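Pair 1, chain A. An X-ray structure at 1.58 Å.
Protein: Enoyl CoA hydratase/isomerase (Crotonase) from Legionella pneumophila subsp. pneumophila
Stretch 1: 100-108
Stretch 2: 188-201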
# COMPACT_ATOMS: atom_id res chain seq x y z
N LYS A 100 -7.77 6.44 4.36
CA LYS A 100 -7.06 7.30 3.39
C LYS A 100 -6.39 6.46 2.30
O LYS A 100 -5.98 5.31 2.55
CB LYS A 100 -5.99 8.13 4.11
CG LYS A 100 -6.55 8.94 5.27
CD LYS A 100 -5.48 9.69 6.02
CE LYS A 100 -6.14 10.47 7.14
NZ LYS A 100 -5.19 11.32 7.91
N PRO A 101 -6.25 7.02 1.08
CA PRO A 101 -5.53 6.32 0.01
C PRO A 101 -4.10 5.98 0.41
O PRO A 101 -3.41 6.80 1.02
CB PRO A 101 -5.49 7.33 -1.14
CG PRO A 101 -6.64 8.27 -0.85
CD PRO A 101 -6.82 8.31 0.63
N THR A 102 -3.68 4.77 0.07
CA THR A 102 -2.31 4.31 0.34
C THR A 102 -1.61 3.92 -0.96
O THR A 102 -2.21 3.28 -1.83
CB THR A 102 -2.30 3.12 1.29
OG1 THR A 102 -3.15 2.09 0.77
CG2 THR A 102 -2.79 3.52 2.68
N ILE A 103 -0.34 4.29 -1.06
CA ILE A 103 0.44 4.08 -2.29
C ILE A 103 1.78 3.49 -1.90
O ILE A 103 2.45 4.03 -1.01
CB ILE A 103 0.70 5.40 -3.04
CG1 ILE A 103 -0.62 5.99 -3.54
CG2 ILE A 103 1.67 5.19 -4.21
CD1 ILE A 103 -0.50 7.43 -4.00
N ALA A 104 2.16 2.39 -2.55
CA ALA A 104 3.53 1.84 -2.41
C ALA A 104 4.37 2.21 -3.63
O ALA A 104 3.90 2.07 -4.76
CB ALA A 104 3.49 0.32 -2.27
N MET A 105 5.59 2.69 -3.40
CA MET A 105 6.48 3.13 -4.48
C MET A 105 7.67 2.18 -4.44
O MET A 105 8.42 2.17 -3.46
CB MET A 105 6.92 4.58 -4.24
CG MET A 105 7.95 5.12 -5.23
SD MET A 105 8.56 6.82 -4.88
CE MET A 105 10.32 6.50 -4.81
N VAL A 106 7.82 1.36 -5.49
CA VAL A 106 8.76 0.24 -5.45
C VAL A 106 9.87 0.35 -6.50
O VAL A 106 9.59 0.34 -7.71
CB VAL A 106 8.02 -1.10 -5.67
CG1 VAL A 106 9.00 -2.27 -5.62
CG2 VAL A 106 6.89 -1.27 -4.65
N GLN A 107 11.11 0.43 -6.02
CA GLN A 107 12.31 0.37 -6.86
C GLN A 107 13.08 -0.92 -6.54
O GLN A 107 13.00 -1.44 -5.42
CB GLN A 107 13.20 1.59 -6.62
CG GLN A 107 14.29 1.45 -5.51
CD GLN A 107 13.78 1.48 -4.06
OE1 GLN A 107 12.56 1.43 -3.78
NE2 GLN A 107 14.72 1.56 -3.11
N GLY A 108 13.82 -1.43 -7.51
CA GLY A 108 14.66 -2.61 -7.26
C GLY A 108 13.87 -3.81 -6.75
O GLY A 108 12.70 -4.01 -7.10
N THR A 188 12.86 8.74 -12.59
CA THR A 188 11.77 9.66 -12.21
C THR A 188 10.64 9.01 -11.40
O THR A 188 9.53 9.53 -11.32
CB THR A 188 11.23 10.43 -13.42
OG1 THR A 188 11.03 9.53 -14.51
CG2 THR A 188 12.21 11.53 -13.82
N LEU A 189 10.94 7.88 -10.76
CA LEU A 189 9.96 7.19 -9.94
C LEU A 189 9.43 8.09 -8.82
O LEU A 189 8.21 8.19 -8.64
CB LEU A 189 10.58 5.91 -9.35
CG LEU A 189 9.71 5.09 -8.39
CD1 LEU A 189 8.45 4.54 -9.09
CD2 LEU A 189 10.53 3.93 -7.80
N LEU A 190 10.33 8.74 -8.09
CA LEU A 190 9.93 9.63 -7.01
C LEU A 190 9.08 10.78 -7.51
O LEU A 190 7.99 11.04 -6.99
CB LEU A 190 11.17 10.17 -6.27
CG LEU A 190 10.88 11.14 -5.11
CD1 LEU A 190 10.03 10.48 -4.03
CD2 LEU A 190 12.20 11.66 -4.51
N GLU A 191 9.55 11.45 -8.56
CA GLU A 191 8.83 12.60 -9.11
C GLU A 191 7.43 12.20 -9.57
O GLU A 191 6.45 12.89 -9.26
CB GLU A 191 9.62 13.23 -10.27
CG GLU A 191 10.91 13.94 -9.82
CD GLU A 191 12.14 13.03 -9.68
OE1 GLU A 191 13.24 13.60 -9.61
OE2 GLU A 191 12.05 11.77 -9.62
N PHE A 192 7.32 11.08 -10.28
CA PHE A 192 6.01 10.57 -10.70
C PHE A 192 5.08 10.33 -9.50
O PHE A 192 3.92 10.74 -9.48
CB PHE A 192 6.17 9.26 -11.50
CG PHE A 192 4.86 8.67 -11.95
CD1 PHE A 192 4.12 7.83 -11.12
CD2 PHE A 192 4.35 8.98 -13.21
CE1 PHE A 192 2.88 7.30 -11.53
CE2 PHE A 192 3.13 8.45 -13.64
CZ PHE A 192 2.38 7.61 -12.80
N THR A 193 5.62 9.64 -8.50
CA THR A 193 4.84 9.25 -7.33
C THR A 193 4.36 10.46 -6.54
O THR A 193 3.19 10.52 -6.15
CB THR A 193 5.68 8.32 -6.43
OG1 THR A 193 5.96 7.13 -7.17
CG2 THR A 193 4.91 7.95 -5.17
N LEU A 194 5.24 11.44 -6.32
CA LEU A 194 4.84 12.64 -5.58
C LEU A 194 3.73 13.41 -6.29
O LEU A 194 2.78 13.88 -5.66
CB LEU A 194 6.04 13.55 -5.33
CG LEU A 194 7.12 13.03 -4.39
CD1 LEU A 194 8.24 14.06 -4.27
CD2 LEU A 194 6.55 12.68 -3.02
N LYS A 195 3.85 13.52 -7.61
CA LYS A 195 2.84 14.23 -8.39
C LYS A 195 1.51 13.49 -8.39
O LYS A 195 0.44 14.11 -8.29
CB LYS A 195 3.32 14.45 -9.82
CG LYS A 195 4.35 15.54 -9.91
CD LYS A 195 4.37 16.15 -11.28
CE LYS A 195 5.42 17.22 -11.36
NZ LYS A 195 5.65 17.62 -12.77
N TYR A 196 1.57 12.17 -8.50
CA TYR A 196 0.38 11.35 -8.55
C TYR A 196 -0.34 11.38 -7.20
O TYR A 196 -1.57 11.51 -7.16
CB TYR A 196 0.77 9.93 -8.96
CG TYR A 196 -0.38 8.97 -9.15
CD1 TYR A 196 -1.12 8.97 -10.33
CD2 TYR A 196 -0.71 8.04 -8.17
CE1 TYR A 196 -2.17 8.07 -10.53
CE2 TYR A 196 -1.76 7.14 -8.35
CZ TYR A 196 -2.48 7.16 -9.54
OH TYR A 196 -3.51 6.27 -9.73
N ALA A 197 0.43 11.30 -6.12
CA ALA A 197 -0.14 11.37 -4.77
C ALA A 197 -0.74 12.75 -4.53
O ALA A 197 -1.84 12.84 -3.99
CB ALA A 197 0.92 11.04 -3.71
N SER A 198 -0.05 13.80 -4.97
CA SER A 198 -0.56 15.16 -4.82
C SER A 198 -1.89 15.33 -5.55
O SER A 198 -2.82 15.95 -5.02
CB SER A 198 0.46 16.20 -5.29
OG SER A 198 1.57 16.25 -4.41
N GLN A 199 -1.99 14.76 -6.75
CA GLN A 199 -3.25 14.82 -7.51
C GLN A 199 -4.43 14.21 -6.77
O GLN A 199 -5.52 14.79 -6.73
CB GLN A 199 -3.07 14.21 -8.90
CG GLN A 199 -2.28 15.12 -9.83
CD GLN A 199 -1.61 14.38 -10.98
OE1 GLN A 199 -1.75 13.16 -11.13
NE2 GLN A 199 -0.87 15.13 -11.80
N ILE A 200 -4.22 13.03 -6.17
CA ILE A 200 -5.26 12.43 -5.35
C ILE A 200 -5.57 13.31 -4.12
O ILE A 200 -6.75 13.47 -3.75
CB ILE A 200 -4.86 10.99 -4.93
CG1 ILE A 200 -4.72 10.11 -6.18
CG2 ILE A 200 -5.88 10.39 -3.98
CD1 ILE A 200 -4.09 8.74 -5.92
N SER A 201 -4.53 13.90 -3.52
CA SER A 201 -4.70 14.72 -2.31
C SER A 201 -5.46 16.01 -2.62
O SER A 201 -6.00 16.64 -1.71
CB SER A 201 -3.36 15.03 -1.64
OG SER A 201 -2.66 16.07 -2.31

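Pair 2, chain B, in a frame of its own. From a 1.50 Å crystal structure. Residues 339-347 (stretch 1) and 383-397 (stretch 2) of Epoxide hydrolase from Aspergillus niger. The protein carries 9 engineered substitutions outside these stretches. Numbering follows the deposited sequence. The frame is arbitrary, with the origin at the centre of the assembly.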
# COMPACT_ATOMS: atom_id res chain seq x y z
N LYS B 339 -27.56 10.01 22.36
CA LYS B 339 -27.83 11.43 22.21
C LYS B 339 -28.41 11.72 20.81
O LYS B 339 -28.30 10.88 19.92
CB LYS B 339 -26.56 12.24 22.45
CG LYS B 339 -26.08 12.18 23.89
CD LYS B 339 -24.62 12.47 23.99
CE LYS B 339 -24.09 12.11 25.36
NZ LYS B 339 -22.61 12.24 25.39
N PRO B 340 -29.04 12.90 20.63
CA PRO B 340 -29.56 13.26 19.30
C PRO B 340 -28.49 13.09 18.23
O PRO B 340 -27.38 13.62 18.35
CB PRO B 340 -29.93 14.74 19.47
CG PRO B 340 -30.29 14.86 20.91
CD PRO B 340 -29.34 13.95 21.63
N PHE B 341 -28.85 12.32 17.20
CA PHE B 341 -27.91 11.87 16.17
C PHE B 341 -28.49 12.25 14.81
O PHE B 341 -29.67 12.01 14.54
CB PHE B 341 -27.73 10.35 16.33
CG PHE B 341 -26.91 9.69 15.24
CD1 PHE B 341 -25.76 10.28 14.73
CD2 PHE B 341 -27.28 8.43 14.78
CE1 PHE B 341 -25.02 9.64 13.74
CE2 PHE B 341 -26.54 7.78 13.80
CZ PHE B 341 -25.41 8.39 13.28
N GLY B 342 -27.66 12.88 13.98
CA GLY B 342 -28.07 13.33 12.66
C GLY B 342 -27.12 12.83 11.59
O GLY B 342 -25.94 12.58 11.87
N PHE B 343 -27.63 12.66 10.38
CA PHE B 343 -26.83 12.17 9.27
C PHE B 343 -27.12 12.88 7.96
O PHE B 343 -28.28 13.12 7.62
CB PHE B 343 -27.01 10.66 9.11
CG PHE B 343 -25.89 10.00 8.34
CD1 PHE B 343 -24.75 9.56 9.00
CD2 PHE B 343 -25.98 9.84 6.96
CE1 PHE B 343 -23.71 8.97 8.29
CE2 PHE B 343 -24.94 9.25 6.25
CZ PHE B 343 -23.81 8.81 6.92
N SER B 344 -26.05 13.21 7.24
CA SER B 344 -26.14 13.72 5.87
C SER B 344 -25.54 12.71 4.91
O SER B 344 -24.35 12.38 4.99
CB SER B 344 -25.43 15.07 5.74
OG SER B 344 -26.11 16.08 6.45
N PHE B 345 -26.38 12.23 3.99
CA PHE B 345 -26.03 11.17 3.06
C PHE B 345 -25.67 11.77 1.71
O PHE B 345 -26.47 12.48 1.10
CB PHE B 345 -27.21 10.20 2.91
CG PHE B 345 -26.98 9.07 1.94
CD1 PHE B 345 -26.61 7.80 2.41
CD2 PHE B 345 -27.14 9.26 0.57
CE1 PHE B 345 -26.41 6.75 1.52
CE2 PHE B 345 -26.93 8.21 -0.33
CZ PHE B 345 -26.57 6.95 0.15
N PHE B 346 -24.46 11.47 1.25
CA PHE B 346 -24.01 11.83 -0.09
C PHE B 346 -23.74 10.55 -0.89
O PHE B 346 -23.06 9.65 -0.39
CB PHE B 346 -22.78 12.75 -0.02
CG PHE B 346 -23.06 14.06 0.64
CD1 PHE B 346 -23.57 15.13 -0.09
CD2 PHE B 346 -22.85 14.23 2.01
CE1 PHE B 346 -23.84 16.35 0.52
CE2 PHE B 346 -23.12 15.45 2.63
CZ PHE B 346 -23.61 16.51 1.88
N PRO B 347 -24.30 10.46 -2.11
CA PRO B 347 -24.39 9.16 -2.80
C PRO B 347 -23.06 8.60 -3.30
O PRO B 347 -22.93 7.38 -3.42
CB PRO B 347 -25.32 9.46 -3.98
CG PRO B 347 -25.12 10.90 -4.25
CD PRO B 347 -24.86 11.55 -2.92
N ARG B 383 -22.36 24.18 0.88
CA ARG B 383 -23.67 24.77 1.16
C ARG B 383 -24.64 23.75 1.74
O ARG B 383 -25.33 24.03 2.73
CB ARG B 383 -24.26 25.41 -0.09
CG ARG B 383 -23.64 26.75 -0.42
CD ARG B 383 -24.18 27.34 -1.71
NE ARG B 383 -23.77 28.74 -1.86
CZ ARG B 383 -22.57 29.14 -2.28
NH1 ARG B 383 -21.64 28.25 -2.60
NH2 ARG B 383 -22.30 30.44 -2.37
N GLU B 384 -24.67 22.56 1.15
CA GLU B 384 -25.55 21.49 1.59
C GLU B 384 -25.20 21.01 2.99
O GLU B 384 -26.08 20.85 3.84
CB GLU B 384 -25.51 20.32 0.60
CG GLU B 384 -26.25 20.56 -0.71
CD GLU B 384 -25.47 21.41 -1.72
OE1 GLU B 384 -24.26 21.68 -1.52
OE2 GLU B 384 -26.09 21.82 -2.72
N LEU B 385 -23.91 20.79 3.24
CA LEU B 385 -23.48 20.32 4.55
C LEU B 385 -23.74 21.37 5.64
O LEU B 385 -24.23 21.04 6.72
CB LEU B 385 -22.00 19.90 4.53
CG LEU B 385 -21.50 19.15 5.78
CD1 LEU B 385 -22.27 17.84 6.01
CD2 LEU B 385 -20.00 18.89 5.70
N LYS B 386 -23.43 22.63 5.33
CA LYS B 386 -23.71 23.75 6.23
C LYS B 386 -25.20 23.85 6.56
O LYS B 386 -25.58 24.00 7.72
CB LYS B 386 -23.21 25.06 5.64
CG LYS B 386 -23.61 26.30 6.43
CD LYS B 386 -22.95 27.54 5.88
CE LYS B 386 -23.61 28.80 6.41
NZ LYS B 386 -25.01 28.93 5.91
N THR B 387 -26.03 23.77 5.53
CA THR B 387 -27.48 23.87 5.70
C THR B 387 -28.02 22.73 6.56
O THR B 387 -28.84 22.96 7.45
CB THR B 387 -28.19 23.92 4.33
OG1 THR B 387 -27.82 25.13 3.65
CG2 THR B 387 -29.71 23.87 4.47
N ASP B 388 -27.53 21.51 6.31
CA ASP B 388 -27.92 20.35 7.11
C ASP B 388 -27.51 20.51 8.57
O ASP B 388 -28.31 20.26 9.47
CB ASP B 388 -27.31 19.07 6.56
CG ASP B 388 -27.94 18.63 5.25
OD1 ASP B 388 -28.84 19.33 4.73
OD2 ASP B 388 -27.53 17.56 4.75
N LEU B 389 -26.27 20.92 8.80
CA LEU B 389 -25.77 21.11 10.16
C LEU B 389 -26.60 22.14 10.91
O LEU B 389 -27.01 21.90 12.05
CB LEU B 389 -24.29 21.52 10.17
CG LEU B 389 -23.67 21.85 11.54
CD1 LEU B 389 -23.67 20.64 12.49
CD2 LEU B 389 -22.26 22.41 11.39
N THR B 390 -26.86 23.27 10.25
CA THR B 390 -27.65 24.35 10.85
C THR B 390 -29.05 23.86 11.22
O THR B 390 -29.52 24.11 12.33
CB THR B 390 -27.75 25.56 9.90
OG1 THR B 390 -26.44 26.05 9.61
CG2 THR B 390 -28.56 26.67 10.53
N ALA B 391 -29.70 23.15 10.30
CA ALA B 391 -31.03 22.58 10.55
C ALA B 391 -31.00 21.58 11.71
O ALA B 391 -31.92 21.55 12.53
CB ALA B 391 -31.58 21.93 9.29
N PHE B 392 -29.94 20.78 11.78
CA PHE B 392 -29.78 19.79 12.84
C PHE B 392 -29.68 20.46 14.21
O PHE B 392 -30.35 20.04 15.16
CB PHE B 392 -28.56 18.90 12.57
CG PHE B 392 -28.24 17.94 13.69
CD1 PHE B 392 -29.04 16.82 13.92
CD2 PHE B 392 -27.12 18.14 14.49
CE1 PHE B 392 -28.74 15.93 14.95
CE2 PHE B 392 -26.81 17.26 15.52
CZ PHE B 392 -27.62 16.15 15.75
N VAL B 393 -28.84 21.49 14.31
CA VAL B 393 -28.65 22.22 15.57
C VAL B 393 -29.96 22.88 16.00
O VAL B 393 -30.35 22.79 17.17
CB VAL B 393 -27.52 23.29 15.46
CG1 VAL B 393 -27.39 24.06 16.76
CG2 VAL B 393 -26.19 22.63 15.10
N GLU B 394 -30.64 23.53 15.06
CA GLU B 394 -31.93 24.17 15.33
C GLU B 394 -32.96 23.18 15.88
O GLU B 394 -33.74 23.52 16.77
CB GLU B 394 -32.47 24.86 14.07
CG GLU B 394 -31.74 26.14 13.71
CD GLU B 394 -32.17 26.73 12.37
OE1 GLU B 394 -32.99 26.10 11.67
OE2 GLU B 394 -31.69 27.83 12.03
N GLN B 395 -32.94 21.96 15.36
CA GLN B 395 -33.86 20.91 15.79
C GLN B 395 -33.57 20.39 17.20
O GLN B 395 -34.50 20.20 17.99
CB GLN B 395 -33.86 19.75 14.79
CG GLN B 395 -34.85 18.63 15.13
CD GLN B 395 -34.77 17.44 14.19
OE1 GLN B 395 -34.73 16.30 14.64
NE2 GLN B 395 -34.76 17.71 12.89
N VAL B 396 -32.30 20.18 17.52
CA VAL B 396 -31.93 19.40 18.71
C VAL B 396 -31.38 20.18 19.92
O VAL B 396 -31.36 19.65 21.03
CB VAL B 396 -30.97 18.21 18.37
CG1 VAL B 396 -31.51 17.39 17.20
CG2 VAL B 396 -29.55 18.70 18.08
N TRP B 397 -30.93 21.41 19.71
CA TRP B 397 -30.24 22.16 20.77
C TRP B 397 -31.15 23.08 21.58
O TRP B 397 -32.02 23.75 21.04
CB TRP B 397 -29.06 22.95 20.20
CG TRP B 397 -28.26 23.70 21.23
CD1 TRP B 397 -28.45 24.98 21.65
CD2 TRP B 397 -27.13 23.20 21.96
NE1 TRP B 397 -27.51 25.32 22.59
CE2 TRP B 397 -26.68 24.24 22.80
CE3 TRP B 397 -26.44 21.97 21.98
CZ2 TRP B 397 -25.59 24.10 23.66
CZ3 TRP B 397 -25.35 21.83 22.83
CH2 TRP B 397 -24.94 22.89 23.66

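In both pairs a strand packs against a helix that runs nearly antiparallel to it. The angle between the axes is 170° in pair 1 and 161° in pair 2. Closest approach of the axes is 9.5 Å and 9.3 Å. Fourteen central residues superpose with an RMSD of 0.8 Å.

Alternate positions lie against the helix: Pro A101, just before the strand, then Ile A103 and Met A105, match Pro B340, Gly B342 and Ser B344. Gly B342 brings only backbone. On the helix, Leu A190, Thr A193 and Ala A197 match Leu B385, Asp B388 and Phe B392.

The first position is proline in both. Pro A101 CG lies 3.9 Å from Ile A200 CG2, and Pro B340 CB lies 3.8 Å from Val B396 CB. The superposition does not pair Ile A200 with Val B396, yet both supply a branched aliphatic partner.

The second position shows a swap of bulk. In pair 1 the large residue is on the strand: Ile A103 CD1 sits 3.9 Å from Ala A197 CB, and it also reaches the edge of the Tyr A196 ring, 4.2 Å from CD2. In pair 2 the large residue is on the helix. The ring of Phe B392 lies against the strand backbone, with its CE1 3.4 Å from Gly B342 N. The edge of the ring meets the carbonyl of Pro B340, with Phe B392 CZ 3.6 Å from Pro B340 O. An ideal CB on Gly B342 would fall 2.5 Å from Phe B392 CD1, a clash. The bare glycine leaves room for the ring.

The third position differs in chemistry. Met A105 is an extended apolar side chain and touches Leu A189, Leu A190 and Thr A193. Its CG is 3.6 Å from Leu A189 CG and 3.4 Å from Thr A193 OG1. Its CE is 4.0 Å from Leu A190 CB. The Thr A193 hydroxyl is turned to its own helix, where OG1 donates to Leu A189 O at 2.9 Å. No hydrogen bond crosses between the stretches of pair 1. In pair 2 the matching residues are both polar. Ser B344 OG donates to Asp B388 OD2 at 2.7 Å, so a short hydrogen bond links strand and helix within a buried contact.

Further along the chain, Gln A107 matches Phe B346. Gln A107 uses its CB, 3.7 Å from Leu A189 CD2. Phe B346 points toward the helix and presents its ring edge, with CE2 4.2 Å from Leu B385 CD1.

Pair 1 buries 449 Å² and pair 2 buries 348 Å².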